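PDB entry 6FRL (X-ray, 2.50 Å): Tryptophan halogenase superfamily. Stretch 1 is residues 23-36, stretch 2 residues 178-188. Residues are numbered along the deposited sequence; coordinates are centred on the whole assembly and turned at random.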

ATOM      1  N   GLY B  23      11.286  16.904 -20.281  1.00 27.33           N
ATOM      2  CA  GLY B  23      11.755  18.229 -19.872  1.00 25.57           C
ATOM      3  C   GLY B  23      10.655  19.224 -19.558  1.00 25.59           C
ATOM      4  O   GLY B  23      10.695  19.921 -18.537  1.00 23.92           O
ATOM      5  N   TRP B  24       9.666  19.292 -20.429  1.00 25.14           N
ATOM      6  CA  TRP B  24       8.617  20.273 -20.240  1.00 26.65           C
ATOM      7  C   TRP B  24       7.548  19.833 -19.259  1.00 24.74           C
ATOM      8  O   TRP B  24       6.979  20.700 -18.626  1.00 24.73           O
ATOM      9  CB  TRP B  24       8.032  20.738 -21.578  1.00 28.42           C
ATOM     10  CG  TRP B  24       9.001  21.598 -22.298  1.00 29.53           C
ATOM     11  CD1 TRP B  24       9.645  21.292 -23.452  1.00 31.85           C
ATOM     12  CD2 TRP B  24       9.472  22.882 -21.903  1.00 27.82           C
ATOM     13  NE1 TRP B  24      10.488  22.317 -23.820  1.00 30.19           N
ATOM     14  CE2 TRP B  24      10.402  23.308 -22.888  1.00 28.75           C
ATOM     15  CE3 TRP B  24       9.209  23.716 -20.822  1.00 26.72           C
ATOM     16  CZ2 TRP B  24      11.058  24.533 -22.823  1.00 27.76           C
ATOM     17  CZ3 TRP B  24       9.873  24.952 -20.750  1.00 25.85           C
ATOM     18  CH2 TRP B  24      10.790  25.336 -21.750  1.00 27.37           C
ATOM     19  N   MET B  25       7.296  18.520 -19.086  1.00 24.51           N
ATOM     20  CA  MET B  25       6.469  18.066 -17.943  1.00 23.95           C
ATOM     21  C   MET B  25       7.139  18.445 -16.616  1.00 23.63           C
ATOM     22  O   MET B  25       6.479  18.985 -15.723  1.00 23.66           O
ATOM     23  CB  MET B  25       6.175  16.559 -17.959  1.00 23.50           C
ATOM     24  CG  MET B  25       5.106  16.146 -18.970  1.00 23.61           C
ATOM     25  SD  MET B  25       5.068  14.357 -19.203  1.00 23.66           S
ATOM     26  CE  MET B  25       4.315  13.798 -17.651  1.00 22.02           C
ATOM     27  N   THR B  26       8.436  18.165 -16.486  1.00 23.34           N
ATOM     28  CA  THR B  26       9.186  18.549 -15.286  1.00 23.92           C
ATOM     29  C   THR B  26       9.119  20.090 -14.997  1.00 25.51           C
ATOM     30  O   THR B  26       8.788  20.518 -13.888  1.00 25.89           O
ATOM     31  CB  THR B  26      10.647  18.063 -15.394  1.00 22.91           C
ATOM     32  OG1 THR B  26      10.671  16.639 -15.592  1.00 20.72           O
ATOM     33  CG2 THR B  26      11.412  18.388 -14.134  1.00 22.64           C
ATOM     34  N   ALA B  27       9.398  20.905 -16.014  1.00 27.17           N
ATOM     35  CA  ALA B  27       9.358  22.361 -15.892  1.00 26.50           C
ATOM     36  C   ALA B  27       7.995  22.853 -15.445  1.00 25.56           C
ATOM     37  O   ALA B  27       7.899  23.673 -14.508  1.00 23.50           O
ATOM     38  CB  ALA B  27       9.742  23.036 -17.215  1.00 25.69           C
ATOM     39  N   ALA B  28       6.948  22.359 -16.100  1.00 23.85           N
ATOM     40  CA  ALA B  28       5.586  22.818 -15.758  1.00 23.65           C
ATOM     41  C   ALA B  28       5.191  22.443 -14.323  1.00 24.64           C
ATOM     42  O   ALA B  28       4.634  23.282 -13.574  1.00 23.59           O
ATOM     43  CB  ALA B  28       4.572  22.276 -16.742  1.00 23.12           C
ATOM     44  N   ALA B  29       5.510  21.198 -13.937  1.00 24.80           N
ATOM     45  CA  ALA B  29       5.197  20.675 -12.595  1.00 25.37           C
ATOM     46  C   ALA B  29       5.938  21.459 -11.512  1.00 25.72           C
ATOM     47  O   ALA B  29       5.324  21.857 -10.535  1.00 25.21           O
ATOM     48  CB  ALA B  29       5.536  19.194 -12.497  1.00 24.91           C
ATOM     49  N   LEU B  30       7.243  21.712 -11.715  1.00 26.52           N
ATOM     50  CA  LEU B  30       8.031  22.491 -10.757  1.00 27.43           C
ATOM     51  C   LEU B  30       7.639  23.992 -10.734  1.00 27.95           C
ATOM     52  O   LEU B  30       7.641  24.619  -9.660  1.00 26.01           O
ATOM     53  CB  LEU B  30       9.536  22.310 -11.017  1.00 27.06           C
ATOM     54  CG  LEU B  30      10.076  20.890 -10.854  1.00 27.25           C
ATOM     55  CD1 LEU B  30      11.581  20.839 -11.078  1.00 26.74           C
ATOM     56  CD2 LEU B  30       9.712  20.323  -9.475  1.00 28.29           C
ATOM     57  N   VAL B  31       7.288  24.557 -11.890  1.00 27.01           N
ATOM     58  CA  VAL B  31       6.759  25.931 -11.935  1.00 28.68           C
ATOM     59  C   VAL B  31       5.522  26.070 -11.041  1.00 28.97           C
ATOM     60  O   VAL B  31       5.489  26.945 -10.186  1.00 31.68           O
ATOM     61  CB  VAL B  31       6.524  26.413 -13.404  1.00 31.21           C
ATOM     62  CG1 VAL B  31       5.516  27.548 -13.510  1.00 32.43           C
ATOM     63  CG2 VAL B  31       7.851  26.863 -14.028  1.00 30.58           C
ATOM     64  N   GLN B  32       4.539  25.181 -11.188  1.00 27.94           N
ATOM     65  CA  GLN B  32       3.316  25.252 -10.350  1.00 27.38           C
ATOM     66  C   GLN B  32       3.605  25.039  -8.851  1.00 27.77           C
ATOM     67  O   GLN B  32       3.049  25.705  -8.006  1.00 25.46           O
ATOM     68  CB  GLN B  32       2.279  24.198 -10.777  1.00 25.13           C
ATOM     69  CG  GLN B  32       1.022  24.125  -9.889  1.00 22.56           C
ATOM     70  CD  GLN B  32      -0.025  25.117 -10.281  1.00 23.27           C
ATOM     71  OE1 GLN B  32       0.269  26.298 -10.528  1.00 23.06           O
ATOM     72  NE2 GLN B  32      -1.274  24.655 -10.366  1.00 22.24           N
ATOM     73  N   HIS B  33       4.440  24.057  -8.556  1.00 28.32           N
ATOM     74  CA  HIS B  33       4.689  23.650  -7.186  1.00 29.64           C
ATOM     75  C   HIS B  33       5.489  24.703  -6.398  1.00 29.73           C
ATOM     76  O   HIS B  33       5.285  24.862  -5.229  1.00 29.97           O
ATOM     77  CB  HIS B  33       5.426  22.328  -7.219  1.00 30.43           C
ATOM     78  CG  HIS B  33       5.549  21.664  -5.898  1.00 31.12           C
ATOM     79  ND1 HIS B  33       6.769  21.300  -5.346  1.00 32.67           N
ATOM     80  CD2 HIS B  33       4.600  21.235  -5.043  1.00 30.32           C
ATOM     81  CE1 HIS B  33       6.554  20.682  -4.200  1.00 33.72           C
ATOM     82  NE2 HIS B  33       5.248  20.637  -3.990  1.00 33.65           N
ATOM     83  N   PHE B  34       6.402  25.398  -7.071  1.00 31.71           N
ATOM     84  CA  PHE B  34       7.228  26.445  -6.488  1.00 31.50           C
ATOM     85  C   PHE B  34       6.881  27.826  -7.106  1.00 31.58           C
ATOM     86  O   PHE B  34       7.789  28.669  -7.269  1.00 32.21           O
ATOM     87  CB  PHE B  34       8.719  26.146  -6.786  1.00 31.94           C
ATOM     88  CG  PHE B  34       9.285  24.951  -6.072  1.00 29.50           C
ATOM     89  CD1 PHE B  34       9.554  25.009  -4.713  1.00 29.30           C
ATOM     90  CD2 PHE B  34       9.627  23.792  -6.764  1.00 30.35           C
ATOM     91  CE1 PHE B  34      10.127  23.918  -4.048  1.00 29.15           C
ATOM     92  CE2 PHE B  34      10.175  22.689  -6.093  1.00 29.87           C
ATOM     93  CZ  PHE B  34      10.409  22.744  -4.734  1.00 28.47           C
ATOM     94  N   ARG B  35       5.598  28.076  -7.422  1.00 30.79           N
ATOM     95  CA  ARG B  35       5.180  29.261  -8.221  1.00 30.46           C
ATOM     96  C   ARG B  35       5.660  30.618  -7.678  1.00 31.85           C
ATOM     97  O   ARG B  35       6.269  31.395  -8.416  1.00 27.97           O
ATOM     98  CB  ARG B  35       3.650  29.296  -8.444  1.00 28.53           C
ATOM     99  CG  ARG B  35       3.210  30.248  -9.580  1.00 26.59           C
ATOM    100  CD  ARG B  35       1.738  30.026  -9.944  1.00 24.50           C
ATOM    101  NE  ARG B  35       1.471  28.939 -10.888  1.00 22.60           N
ATOM    102  CZ  ARG B  35       1.707  28.990 -12.197  1.00 25.50           C
ATOM    103  NH1 ARG B  35       2.244  30.057 -12.764  1.00 26.83           N
ATOM    104  NH2 ARG B  35       1.421  27.960 -12.973  1.00 27.30           N
ATOM    105  N   THR B  36       5.423  30.869  -6.390  1.00 33.84           N
ATOM    106  CA  THR B  36       5.793  32.141  -5.736  1.00 36.45           C
ATOM    107  C   THR B  36       7.039  32.052  -4.834  1.00 38.47           C
ATOM    108  O   THR B  36       7.215  32.887  -3.943  1.00 46.08           O
ATOM    109  CB  THR B  36       4.622  32.653  -4.861  1.00 37.56           C
ATOM    110  OG1 THR B  36       4.449  31.774  -3.737  1.00 39.76           O
ATOM    111  CG2 THR B  36       3.309  32.701  -5.671  1.00 36.00           C
ATOM    112  N   ALA B 178       4.544  26.471 -23.022  1.00 28.85           N
ATOM    113  CA  ALA B 178       3.863  27.759 -22.903  1.00 28.53           C
ATOM    114  C   ALA B 178       3.363  27.964 -21.467  1.00 29.57           C
ATOM    115  O   ALA B 178       3.474  29.077 -20.940  1.00 30.93           O
ATOM    116  CB  ALA B 178       2.729  27.863 -23.903  1.00 28.48           C
ATOM    117  N   TYR B 179       2.865  26.902 -20.823  1.00 28.05           N
ATOM    118  CA  TYR B 179       2.496  26.962 -19.397  1.00 26.44           C
ATOM    119  C   TYR B 179       3.675  27.285 -18.493  1.00 25.47           C
ATOM    120  O   TYR B 179       3.543  28.078 -17.564  1.00 26.78           O
ATOM    121  CB  TYR B 179       1.863  25.633 -18.932  1.00 26.92           C
ATOM    122  CG  TYR B 179       1.426  25.574 -17.483  1.00 24.94           C
ATOM    123  CD1 TYR B 179       2.321  25.238 -16.467  1.00 24.88           C
ATOM    124  CD2 TYR B 179       0.103  25.819 -17.143  1.00 24.87           C
ATOM    125  CE1 TYR B 179       1.913  25.176 -15.135  1.00 25.25           C
ATOM    126  CE2 TYR B 179      -0.324  25.770 -15.816  1.00 25.98           C
ATOM    127  CZ  TYR B 179       0.584  25.436 -14.810  1.00 25.33           C
ATOM    128  OH  TYR B 179       0.159  25.355 -13.509  1.00 21.44           O
ATOM    129  N   ALA B 180       4.809  26.652 -18.737  1.00 23.85           N
ATOM    130  CA  ALA B 180       5.958  26.813 -17.869  1.00 25.72           C
ATOM    131  C   ALA B 180       6.568  28.228 -17.989  1.00 28.78           C
ATOM    132  O   ALA B 180       6.890  28.865 -16.950  1.00 28.87           O
ATOM    133  CB  ALA B 180       6.992  25.737 -18.146  1.00 25.16           C
ATOM    134  N   GLU B 181       6.682  28.712 -19.231  1.00 28.66           N
ATOM    135  CA  GLU B 181       7.210  30.046 -19.542  1.00 30.28           C
ATOM    136  C   GLU B 181       6.369  31.169 -18.952  1.00 31.96           C
ATOM    137  O   GLU B 181       6.904  32.166 -18.502  1.00 34.18           O
ATOM    138  CB  GLU B 181       7.338  30.234 -21.066  1.00 33.62           C
ATOM    139  CG  GLU B 181       8.621  29.649 -21.643  1.00 36.07           C
ATOM    140  CD  GLU B 181       8.676  29.739 -23.150  1.00 38.79           C
ATOM    141  OE1 GLU B 181       7.666  30.170 -23.761  1.00 44.64           O
ATOM    142  OE2 GLU B 181       9.702  29.317 -23.731  1.00 37.38           O
ATOM    143  N   ALA B 182       5.048  31.011 -18.928  1.00 32.16           N
ATOM    144  CA  ALA B 182       4.191  32.033 -18.321  1.00 30.90           C
ATOM    145  C   ALA B 182       4.371  32.137 -16.815  1.00 30.08           C
ATOM    146  O   ALA B 182       4.025  33.156 -16.230  1.00 32.29           O
ATOM    147  CB  ALA B 182       2.726  31.780 -18.652  1.00 30.72           C
ATOM    148  N   GLY B 183       4.846  31.071 -16.177  1.00 28.45           N
ATOM    149  CA  GLY B 183       5.150  31.100 -14.737  1.00 28.58           C
ATOM    150  C   GLY B 183       6.602  31.464 -14.388  1.00 27.60           C
ATOM    151  O   GLY B 183       6.984  31.432 -13.206  1.00 26.51           O
ATOM    152  N   GLY B 184       7.407  31.774 -15.407  1.00 24.95           N
ATOM    153  CA  GLY B 184       8.740  32.316 -15.215  1.00 26.35           C
ATOM    154  C   GLY B 184       9.900  31.375 -15.454  1.00 26.73           C
ATOM    155  O   GLY B 184      10.980  31.614 -14.944  1.00 24.54           O
ATOM    156  N   CYS B 185       9.676  30.322 -16.231  1.00 28.80           N
ATOM    157  CA  CYS B 185      10.712  29.387 -16.573  1.00 30.98           C
ATOM    158  C   CYS B 185      11.465  29.983 -17.742  1.00 30.59           C
ATOM    159  O   CYS B 185      10.855  30.303 -18.758  1.00 30.84           O
ATOM    160  CB  CYS B 185      10.123  28.003 -16.939  1.00 31.30           C
ATOM    161  SG  CYS B 185      11.352  26.753 -17.434  1.00 31.39           S
ATOM    162  N   ALA B 186      12.787  30.118 -17.587  1.00 31.91           N
ATOM    163  CA  ALA B 186      13.707  30.525 -18.685  1.00 31.70           C
ATOM    164  C   ALA B 186      13.912  29.413 -19.697  1.00 30.98           C
ATOM    165  O   ALA B 186      13.849  28.240 -19.352  1.00 34.21           O
ATOM    166  CB  ALA B 186      15.074  30.957 -18.110  1.00 31.51           C
ATOM    167  N   ARG B 187      14.194  29.787 -20.935  1.00 34.37           N
ATOM    168  CA  ARG B 187      14.455  28.820 -22.009  1.00 35.63           C
ATOM    169  C   ARG B 187      15.683  29.273 -22.789  1.00 36.88           C
ATOM    170  O   ARG B 187      15.801  30.445 -23.120  1.00 36.63           O
ATOM    171  CB  ARG B 187      13.247  28.678 -22.952  1.00 34.34           C
ATOM    172  CG  ARG B 187      13.539  27.726 -24.123  1.00 37.01           C
ATOM    173  CD  ARG B 187      12.340  27.475 -24.996  1.00 38.63           C
ATOM    174  NE  ARG B 187      12.668  26.649 -26.164  1.00 40.87           N
ATOM    175  CZ  ARG B 187      13.193  27.084 -27.316  1.00 43.90           C
ATOM    176  NH1 ARG B 187      13.511  28.364 -27.494  1.00 45.28           N
ATOM    177  NH2 ARG B 187      13.425  26.216 -28.301  1.00 41.28           N
ATOM    178  N   ILE B 188      16.591  28.336 -23.066  1.00 38.61           N
ATOM    179  CA  ILE B 188      17.831  28.611 -23.751  1.00 36.67           C
ATOM    180  C   ILE B 188      17.958  27.629 -24.888  1.00 39.71           C
ATOM    181  O   ILE B 188      18.115  26.430 -24.652  1.00 41.98           O
ATOM    182  CB  ILE B 188      19.041  28.447 -22.822  1.00 36.04           C
ATOM    183  CG1 ILE B 188      19.008  29.503 -21.713  1.00 35.71           C
ATOM    184  CG2 ILE B 188      20.343  28.539 -23.631  1.00 36.34           C
ATOM    185  CD1 ILE B 188      20.078  29.330 -20.637  1.00 35.47           C
TER
HETATM  186  O   HOH W   1       2.016  28.963 -15.661  1.00 22.69           O

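The two stretches meet chiefly through apolar packing between two helices, residues 23-33 and 178-182, whose axes approach to 8.4 Å and cross at 37°. So close an approach depends on small residues: the CA atoms of Ala28 and Ala180 lie only 4.5 Å apart. Altogether the contact buries 552 Å², counting both sides.

At its centre Ala180 acts as a knob, its methyl group pointing toward the first helix and sitting among Trp24, Ala27, Ala28 and Val31, residues that recur on one face of that helix. Ala180 CB lies 4.0 Å from Ala27 CB, 3.9 Å from the backbone atom Ala28 N, and 4.0 Å from Trp24 CZ3, which it meets at the edge of the indole ring. A methyl group fills this shallow hole. Val31, with chi1 in the t well, extends the apolar surface by one turn: its CG2 rests 3.9 Å from Cys185 CB, and its CG1 lies 3.8 Å from Gly183 CA.

The CA-to-CB bond of Trp24 points sideways, yet its ring reaches back to the second stretch, with CZ3 4.1 Å from Cys185 SG and CZ2 3.9 Å from Arg187 CD. The long, extended chain of Arg187 thus offers its aliphatic part to the indole. Tyr179 likewise starts sideways and swings its ring in, placing CD1 3.7 Å from Ala28 CB; the small alanine leaves room for the ring beside the helix.

Glycine suits the turn that ends the second helix for two separate reasons. At Gly183 a CB would point toward the first stretch and clash with Val31 CG1 and Arg35 NH1. Gly184 has a positive phi, at which a CB would be jammed against the preceding carbonyl oxygen. The turn is a Schellman motif, in which Cys185 N bonds to Ala180 O (3.2 Å) and Gly184 N to Glu181 O (3.2 Å), and it leads the chain on to Cys185, whose side chain points back toward the first helix.

Polar groups gather at the more exposed end. Within the first stretch, Arg35 NE donates a hydrogen bond to Gln32 OE1 (2.9 Å), and Arg35 NH2 donates another to the same oxygen (3.2 Å), steadying the guanidinium beside Tyr179; Arg35 NH2 lies 2.9 Å from Tyr179 OH. A water completes the link, accepting from Arg35 NH2 (2.9 Å from the water oxygen) and donating to Tyr179 O (2.6 Å from it). Arginine suits this margin: it is long and carries several donors.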